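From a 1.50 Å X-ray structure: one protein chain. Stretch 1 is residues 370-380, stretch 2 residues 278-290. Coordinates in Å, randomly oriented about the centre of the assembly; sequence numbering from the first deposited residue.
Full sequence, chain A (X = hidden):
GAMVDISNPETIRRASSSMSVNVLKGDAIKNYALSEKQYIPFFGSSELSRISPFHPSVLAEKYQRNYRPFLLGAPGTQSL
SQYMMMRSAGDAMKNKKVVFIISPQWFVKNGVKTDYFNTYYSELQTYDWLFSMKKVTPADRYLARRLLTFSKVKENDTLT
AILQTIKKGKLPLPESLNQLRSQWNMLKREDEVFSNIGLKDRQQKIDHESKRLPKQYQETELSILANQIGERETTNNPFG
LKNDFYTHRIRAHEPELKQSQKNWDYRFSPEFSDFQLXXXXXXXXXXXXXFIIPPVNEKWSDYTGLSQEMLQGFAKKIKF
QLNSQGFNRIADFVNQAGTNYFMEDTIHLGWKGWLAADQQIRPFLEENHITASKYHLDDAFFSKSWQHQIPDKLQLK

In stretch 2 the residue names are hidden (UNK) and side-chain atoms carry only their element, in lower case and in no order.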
ATOM      1  N   ILE A 370      14.540  -2.367 -18.781  1.00 13.63           N
ATOM      2  CA  ILE A 370      13.135  -2.060 -19.031  1.00 14.34           C
ATOM      3  C   ILE A 370      12.454  -3.342 -19.488  1.00 18.69           C
ATOM      4  O   ILE A 370      12.959  -4.033 -20.380  1.00 20.59           O
ATOM      5  CB  ILE A 370      12.983  -0.961 -20.109  1.00 12.36           C
ATOM      6  CG1 ILE A 370      13.590   0.358 -19.634  1.00 12.63           C
ATOM      7  CG2 ILE A 370      11.516  -0.783 -20.505  1.00 15.52           C
ATOM      8  CD1 ILE A 370      13.601   1.445 -20.721  1.00 14.87           C
ATOM      9  N   THR A 371      11.330  -3.678 -18.866  1.00 15.36           N
ATOM     10  CA  THR A 371      10.468  -4.726 -19.390  1.00 14.09           C
ATOM     11  C   THR A 371       9.062  -4.162 -19.542  1.00 14.07           C
ATOM     12  O   THR A 371       8.664  -3.235 -18.827  1.00 18.16           O
ATOM     13  CB  THR A 371      10.414  -5.966 -18.498  1.00 20.91           C
ATOM     14  OG1 THR A 371       9.886  -5.589 -17.227  1.00 23.79           O
ATOM     15  CG2 THR A 371      11.793  -6.585 -18.325  1.00 22.66           C
ATOM     16  N   ALA A 372       8.315  -4.737 -20.478  1.00 14.37           N
ATOM     17  CA  ALA A 372       6.969  -4.294 -20.802  1.00 14.73           C
ATOM     18  C   ALA A 372       5.948  -5.282 -20.266  1.00 16.55           C
ATOM     19  O   ALA A 372       6.028  -6.482 -20.545  1.00 22.61           O
ATOM     20  CB  ALA A 372       6.796  -4.182 -22.319  1.00 15.55           C
ATOM     21  N   SER A 373       4.982  -4.772 -19.524  1.00 14.23           N
ATOM     22  CA  SER A 373       3.914  -5.598 -18.989  1.00 13.99           C
ATOM     23  C   SER A 373       2.686  -5.451 -19.876  1.00 17.76           C
ATOM     24  O   SER A 373       2.353  -4.347 -20.317  1.00 22.56           O
ATOM     25  CB  SER A 373       3.558  -5.157 -17.570  1.00 15.21           C
ATOM     26  OG  SER A 373       4.657  -5.257 -16.685  1.00 15.61           O
ATOM     27  N   LYS A 374       2.025  -6.570 -20.146  1.00 17.12           N
ATOM     28  CA  LYS A 374       0.750  -6.583 -20.851  1.00 18.29           C
ATOM     29  C   LYS A 374      -0.232  -7.363 -19.994  1.00 14.11           C
ATOM     30  O   LYS A 374       0.042  -8.507 -19.607  1.00 19.75           O
ATOM     31  CB  LYS A 374       0.881  -7.222 -22.229  1.00 18.55           C
ATOM     32  CG  LYS A 374       1.787  -6.467 -23.179  1.00 24.57           C
ATOM     33  CD  LYS A 374       1.273  -5.070 -23.462  1.00 26.84           C
ATOM     34  CE  LYS A 374       2.246  -4.310 -24.342  1.00 31.19           C
ATOM     35  NZ  LYS A 374       1.733  -2.941 -24.624  1.00 35.98           N
ATOM     36  N   TYR A 375      -1.353  -6.741 -19.678  1.00 12.83           N
ATOM     37  CA  TYR A 375      -2.241  -7.265 -18.657  1.00 11.24           C
ATOM     38  C   TYR A 375      -3.422  -8.006 -19.253  1.00 15.56           C
ATOM     39  O   TYR A 375      -3.953  -7.632 -20.307  1.00 16.40           O
ATOM     40  CB  TYR A 375      -2.721  -6.147 -17.733  1.00 12.74           C
ATOM     41  CG  TYR A 375      -1.570  -5.427 -17.068  1.00 12.32           C
ATOM     42  CD1 TYR A 375      -0.690  -6.130 -16.257  1.00 11.99           C
ATOM     43  CD2 TYR A 375      -1.354  -4.061 -17.246  1.00 15.18           C
ATOM     44  CE1 TYR A 375       0.372  -5.505 -15.640  1.00 13.84           C
ATOM     45  CE2 TYR A 375      -0.294  -3.423 -16.627  1.00 10.24           C
ATOM     46  CZ  TYR A 375       0.566  -4.152 -15.831  1.00 11.90           C
ATOM     47  OH  TYR A 375       1.609  -3.549 -15.197  1.00 13.52           O
ATOM     48  N   HIS A 376      -3.826  -9.061 -18.551  1.00 14.07           N
ATOM     49  CA  HIS A 376      -5.010  -9.852 -18.877  1.00 17.96           C
ATOM     50  C   HIS A 376      -5.808  -9.975 -17.587  1.00 12.02           C
ATOM     51  O   HIS A 376      -5.621 -10.935 -16.834  1.00 14.09           O
ATOM     52  CB  HIS A 376      -4.606 -11.198 -19.433  1.00 20.89           C
ATOM     53  CG  HIS A 376      -3.949 -11.095 -20.767  1.00 24.06           C
ATOM     54  ND1 HIS A 376      -2.580 -11.098 -20.928  1.00 31.78           N
ATOM     55  CD2 HIS A 376      -4.474 -10.921 -22.002  1.00 28.45           C
ATOM     56  CE1 HIS A 376      -2.293 -10.955 -22.209  1.00 31.94           C
ATOM     57  NE2 HIS A 376      -3.425 -10.845 -22.881  1.00 33.85           N
ATOM     58  N   LEU A 377      -6.685  -9.001 -17.328  1.00 15.05           N
ATOM     59  CA  LEU A 377      -7.464  -9.020 -16.098  1.00 13.07           C
ATOM     60  C   LEU A 377      -8.492 -10.148 -16.104  1.00 12.80           C
ATOM     61  O   LEU A 377      -9.088 -10.475 -17.137  1.00 16.10           O
ATOM     62  CB  LEU A 377      -8.167  -7.689 -15.866  1.00 12.36           C
ATOM     63  CG  LEU A 377      -7.242  -6.503 -15.611  1.00 14.43           C
ATOM     64  CD1 LEU A 377      -8.033  -5.217 -15.702  1.00 16.02           C
ATOM     65  CD2 LEU A 377      -6.560  -6.636 -14.258  1.00 13.59           C
ATOM     66  N   ASP A 378      -8.686 -10.757 -14.935  1.00 11.49           N
ATOM     67  CA  ASP A 378      -9.700 -11.784 -14.745  1.00 15.11           C
ATOM     68  C   ASP A 378     -10.592 -11.382 -13.583  1.00 14.75           C
ATOM     69  O   ASP A 378     -10.141 -11.320 -12.434  1.00 12.80           O
ATOM     70  CB  ASP A 378      -9.058 -13.133 -14.450  1.00 13.85           C
ATOM     71  CG  ASP A 378     -10.045 -14.276 -14.535  1.00 16.71           C
ATOM     72  OD1 ASP A 378     -11.282 -14.052 -14.506  1.00 18.93           O
ATOM     73  OD2 ASP A 378      -9.574 -15.417 -14.656  1.00 16.90           O
ATOM     74  N   ASP A 379     -11.867 -11.155 -13.879  1.00 14.34           N
ATOM     75  CA  ASP A 379     -12.820 -10.745 -12.860  1.00 14.07           C
ATOM     76  C   ASP A 379     -13.149 -11.858 -11.871  1.00 12.54           C
ATOM     77  O   ASP A 379     -13.741 -11.569 -10.828  1.00 13.44           O
ATOM     78  CB  ASP A 379     -14.067 -10.195 -13.556  1.00 13.46           C
ATOM     79  CG  ASP A 379     -13.788  -8.920 -14.351  1.00 20.48           C
ATOM     80  OD1 ASP A 379     -13.086  -8.025 -13.840  1.00 18.96           O
ATOM     81  OD2 ASP A 379     -14.290  -8.804 -15.491  1.00 27.00           O
ATOM     82  N   ALA A 380     -12.761 -13.110 -12.142  1.00 13.58           N
ATOM     83  CA  ALA A 380     -12.917 -14.158 -11.141  1.00 11.49           C
ATOM     84  C   ALA A 380     -12.245 -13.787  -9.824  1.00 12.01           C
ATOM     85  O   ALA A 380     -12.593 -14.333  -8.772  1.00 14.78           O
ATOM     86  CB  ALA A 380     -12.304 -15.476 -11.629  1.00 16.26           C
ATOM     87  N   UNK A 278      -7.343  -2.716  -7.049  1.00 11.66           N
ATOM     88  CA  UNK A 278      -6.069  -2.063  -7.335  1.00 10.60           C
ATOM     89  C   UNK A 278      -5.499  -2.541  -8.661  1.00  8.91           C
ATOM     90  O   UNK A 278      -5.069  -1.732  -9.483  1.00  8.52           O
ATOM     91  c   UNK A 278      -5.573  -1.634  -4.890  1.00 15.34           C
ATOM     92  c   UNK A 278      -5.087  -2.325  -6.178  1.00  9.55           C
ATOM     93  c   UNK A 278      -3.695  -1.922  -6.544  1.00 12.93           C
ATOM     94  N   UNK A 279      -5.449  -3.860  -8.877  1.00  8.98           N
ATOM     95  CA  UNK A 279      -4.912  -4.407 -10.123  1.00  9.46           C
ATOM     96  C   UNK A 279      -5.722  -3.957 -11.336  1.00  9.40           C
ATOM     97  O   UNK A 279      -5.157  -3.648 -12.394  1.00 10.73           O
ATOM     98  c   UNK A 279      -4.025  -6.512  -8.903  1.00 10.73           C
ATOM     99  c   UNK A 279      -2.653  -5.846  -8.877  1.00 10.49           C
ATOM    100  c   UNK A 279      -4.884  -5.930 -10.028  1.00 11.02           C
ATOM    101  c   UNK A 279      -3.897  -8.031  -9.078  1.00 11.91           C
ATOM    102  N   UNK A 280      -7.046  -3.930 -11.203  1.00 10.54           N
ATOM    103  CA  UNK A 280      -7.908  -3.455 -12.280  1.00 11.43           C
ATOM    104  C   UNK A 280      -7.513  -2.047 -12.698  1.00 12.77           C
ATOM    105  O   UNK A 280      -7.349  -1.763 -13.890  1.00 12.42           O
ATOM    106  o   UNK A 280     -10.742  -2.146 -13.122  1.00 22.09           O
ATOM    107  c   UNK A 280     -10.392  -3.316 -12.861  1.00 19.48           C
ATOM    108  c   UNK A 280      -9.350  -3.530 -11.775  1.00 12.15           C
ATOM    109  o   UNK A 280     -10.886  -4.325 -13.419  1.00 21.12           O
ATOM    110  N   UNK A 281      -7.337  -1.154 -11.729  1.00 10.68           N
ATOM    111  CA  UNK A 281      -7.025   0.229 -12.057  1.00 11.53           C
ATOM    112  C   UNK A 281      -5.595   0.383 -12.564  1.00 10.93           C
ATOM    113  O   UNK A 281      -5.350   1.159 -13.490  1.00 12.74           O
ATOM    114  c   UNK A 281      -7.243   2.618 -11.144  1.00 15.41           C
ATOM    115  c   UNK A 281      -7.304   1.128 -10.854  1.00 12.71           C
ATOM    116  c   UNK A 281      -8.374   3.106 -12.043  1.00 14.66           C
ATOM    117  o   UNK A 281      -9.357   2.411 -12.255  1.00 18.39           O
ATOM    118  n   UNK A 281      -8.224   4.310 -12.578  1.00 21.90           N
ATOM    119  N   UNK A 282      -4.638  -0.341 -11.978  1.00 10.34           N
ATOM    120  CA  UNK A 282      -3.264  -0.282 -12.464  1.00 12.42           C
ATOM    121  C   UNK A 282      -3.203  -0.731 -13.911  1.00 12.73           C
ATOM    122  O   UNK A 282      -2.531  -0.107 -14.739  1.00 11.81           O
ATOM    123  c   UNK A 282      -1.558  -1.678  -9.324  1.00 12.33           C
ATOM    124  c   UNK A 282      -2.141  -0.572 -10.207  1.00 10.88           C
ATOM    125  c   UNK A 282      -1.198   0.570 -10.205  1.00 11.48           C
ATOM    126  c   UNK A 282      -2.365  -1.155 -11.593  1.00 13.12           C
ATOM    127  N   UNK A 283      -3.964  -1.764 -14.253  1.00 12.46           N
ATOM    128  CA  UNK A 283      -3.938  -2.267 -15.619  1.00 11.95           C
ATOM    129  C   UNK A 283      -4.597  -1.273 -16.566  1.00 15.55           C
ATOM    130  O   UNK A 283      -4.072  -0.998 -17.652  1.00 16.14           O
ATOM    131  c   UNK A 283      -4.615  -3.638 -15.671  1.00 14.24           C
ATOM    132  N   UNK A 284      -5.728  -0.692 -16.156  1.00 13.79           N
ATOM    133  CA  UNK A 284      -6.434   0.251 -17.027  1.00 14.26           C
ATOM    134  C   UNK A 284      -5.604   1.499 -17.287  1.00 16.34           C
ATOM    135  O   UNK A 284      -5.688   2.080 -18.375  1.00 17.46           O
ATOM    136  c   UNK A 284     -10.112  -0.425 -15.888  1.00 25.78           C
ATOM    137  c   UNK A 284      -8.768  -0.614 -16.582  1.00 23.80           C
ATOM    138  n   UNK A 284     -12.180  -1.612 -15.100  1.00 34.30           N
ATOM    139  c   UNK A 284     -10.991  -1.678 -16.012  1.00 28.28           C
ATOM    140  c   UNK A 284      -7.812   0.576 -16.446  1.00 18.54           C
ATOM    141  N   UNK A 285      -4.781   1.904 -16.321  1.00 15.03           N
ATOM    142  CA  UNK A 285      -3.882   3.036 -16.472  1.00 16.57           C
ATOM    143  C   UNK A 285      -2.582   2.700 -17.191  1.00 12.03           C
ATOM    144  O   UNK A 285      -1.752   3.597 -17.394  1.00 13.97           O
ATOM    145  o   UNK A 285      -5.399   4.894 -15.036  1.00 25.65           O
ATOM    146  n   UNK A 285      -4.350   4.464 -13.096  1.00 24.71           N
ATOM    147  c   UNK A 285      -3.449   3.545 -15.097  1.00 15.79           C
ATOM    148  c   UNK A 285      -4.493   4.346 -14.410  1.00 17.77           C
ATOM    149  N   UNK A 286      -2.357   1.438 -17.540  1.00 13.08           N
ATOM    150  CA  UNK A 286      -1.083   1.003 -18.116  1.00 13.28           C
ATOM    151  C   UNK A 286       0.100   1.368 -17.216  1.00 11.82           C
ATOM    152  O   UNK A 286       1.170   1.772 -17.685  1.00 15.86           O
ATOM    153  n   UNK A 286      -2.343  -0.121 -20.853  1.00 33.86           N
ATOM    154  c   UNK A 286      -3.438  -0.136 -21.593  1.00 29.18           C
ATOM    155  n   UNK A 286      -3.911   1.096 -21.660  1.00 34.72           N
ATOM    156  c   UNK A 286      -3.090   1.929 -20.938  1.00 31.47           C
ATOM    157  c   UNK A 286      -2.092   1.168 -20.430  1.00 23.54           C
ATOM    158  c   UNK A 286      -0.927   1.518 -19.550  1.00 16.01           C
ATOM    159  N   UNK A 287      -0.085   1.210 -15.907  1.00 13.48           N
ATOM    160  CA  UNK A 287       1.005   1.420 -14.974  1.00 13.67           C
ATOM    161  C   UNK A 287       1.953   0.229 -15.028  1.00 11.78           C
ATOM    162  O   UNK A 287       1.519  -0.921 -15.087  1.00 17.59           O
ATOM    163  o   UNK A 287      -1.457   2.701 -12.849  1.00 13.00           O
ATOM    164  c   UNK A 287      -0.316   2.762 -13.290  1.00 13.12           C
ATOM    165  c   UNK A 287       0.482   1.515 -13.542  1.00 13.74           C
ATOM    166  n   UNK A 287       0.271   3.907 -13.589  1.00 14.28           N
ATOM    167  N   UNK A 288       3.248   0.500 -14.978  1.00 10.98           N
ATOM    168  CA  UNK A 288       4.228  -0.532 -14.678  1.00 12.56           C
ATOM    169  C   UNK A 288       4.452  -0.491 -13.173  1.00 11.44           C
ATOM    170  O   UNK A 288       4.592   0.592 -12.597  1.00 12.20           O
ATOM    171  o   UNK A 288       5.055  -2.183 -18.563  1.00 22.27           O
ATOM    172  c   UNK A 288       5.352  -1.932 -17.374  1.00 18.46           C
ATOM    173  c   UNK A 288       5.534  -0.274 -15.414  1.00 15.97           C
ATOM    174  c   UNK A 288       5.424  -0.464 -16.940  1.00 14.41           C
ATOM    175  o   UNK A 288       5.588  -2.844 -16.554  1.00 13.89           O
ATOM    176  N   UNK A 289       4.440  -1.651 -12.532  1.00  9.75           N
ATOM    177  CA  UNK A 289       4.415  -1.708 -11.077  1.00  9.22           C
ATOM    178  C   UNK A 289       5.498  -2.653 -10.583  1.00  9.50           C
ATOM    179  O   UNK A 289       5.715  -3.723 -11.164  1.00 10.24           O
ATOM    180  c   UNK A 289       1.884  -1.554 -11.268  1.00 14.86           C
ATOM    181  c   UNK A 289       3.043  -2.190 -10.538  1.00  9.59           C
ATOM    182  c   UNK A 289       2.925  -1.953  -9.028  1.00 11.12           C
ATOM    183  N   UNK A 290       6.168  -2.255  -9.500  1.00 10.04           N
ATOM    184  CA  UNK A 290       6.984  -3.145  -8.680  1.00  8.03           C
ATOM    185  C   UNK A 290       6.230  -3.411  -7.380  1.00 10.90           C
ATOM    186  O   UNK A 290       5.967  -2.479  -6.606  1.00  8.41           O
ATOM    187  c   UNK A 290      10.482  -2.457  -6.966  1.00 13.61           C
ATOM    188  c   UNK A 290       8.359  -2.539  -8.379  1.00  9.40           C
ATOM    189  c   UNK A 290       9.630  -4.681  -7.804  1.00 10.22           C
ATOM    190  c   UNK A 290       9.225  -3.274  -7.340  1.00  8.44           C
TER
HETATM  191  O   HOH W   1     -10.491  -7.114 -12.895  1.00 15.52           O
HETATM  192  O   HOH W   2     -13.522  -4.926 -13.986  1.00 24.29           O
HETATM  193  O   HOH W   3       0.262  -2.216 -20.092  1.00 30.07           O
HETATM  194  O   HOH W   4       3.826  -4.368 -13.795  1.00 12.23           O

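Position 278 has three side-chain carbons, one carrying the other two. It lies out of reach of stretch 1. It is Val-278.

Position 279 has four carbons, forked at the second. Its backbone O is 3.8 Å from CD2 of Leu-377. It is Leu-279.

Position 280 has two carbons, the second carrying two oxygens, so it is a carboxylate. This is Asp-280. Its OD2 is 3.8 Å from CD1 of Leu-377 and 4.3 Å from OD1 of Asp-379. Waters 1 and 2 each donate to both of these carboxylate oxygens and so bridge the like charges.

Position 281 has three carbons, the third carrying one oxygen and one nitrogen. It points away from stretch 1. It is Gln-281.

Position 282 has four carbons, forked at the second. Its backbone O is 4.4 Å from CE2 of Tyr-375. It is Leu-282.

Position 283 has a single carbon, pointing toward stretch 1. CB is 3.6 Å from CD2 of Tyr-375 and 3.8 Å from CD1 of Leu-377. It is Ala-283.

Position 284 has four carbons in a row ending in nitrogen. It is Lys-284. NZ forms a salt bridge with OD1 of Asp-280, 2.5 Å away.

Position 285 has two carbons, the second carrying one oxygen and one nitrogen. Its end leads away from stretch 1. It is Asn-285.

Position 286 has one carbon, then a five-membered ring of three carbons and two nitrogens. It is His-286. Its phi is positive, and a Schellman motif closes the helix here. Water 3 donates to O of Ser-373 and makes a weak bond with ND1 of His-286.

Position 287 has two carbons, the second carrying one oxygen and one nitrogen. Its backbone O accepts from OH of Tyr-375 at 2.6 Å. It is Asn-287; a weak bond reaches its OD1 from ND2 of Asn-285.

Position 288 has three carbons, the third carrying two oxygens. It is Glu-288. OE1 accepts from OG of Ser-373 at 2.6 Å, and OE2 from N of Ser-373 at 2.8 Å.

Position 289 has one carbon carrying two more. Its N donates to water 4, which donates to Ser-373 and Tyr-375. It is Val-289.

Position 290 has four carbons, forked at the second, out of reach of stretch 1. It is Leu-290.

Ala-283 meets Tyr-375 and Leu-377, while the Tyr-375 hydroxyl reaches the backbone beyond the helix. Glu-288 holds Ser-373 through both carboxylate oxygens. Together the stretches bury 436 Å².

Stretch 2 (278-290) VLDQLAKNHNEVL
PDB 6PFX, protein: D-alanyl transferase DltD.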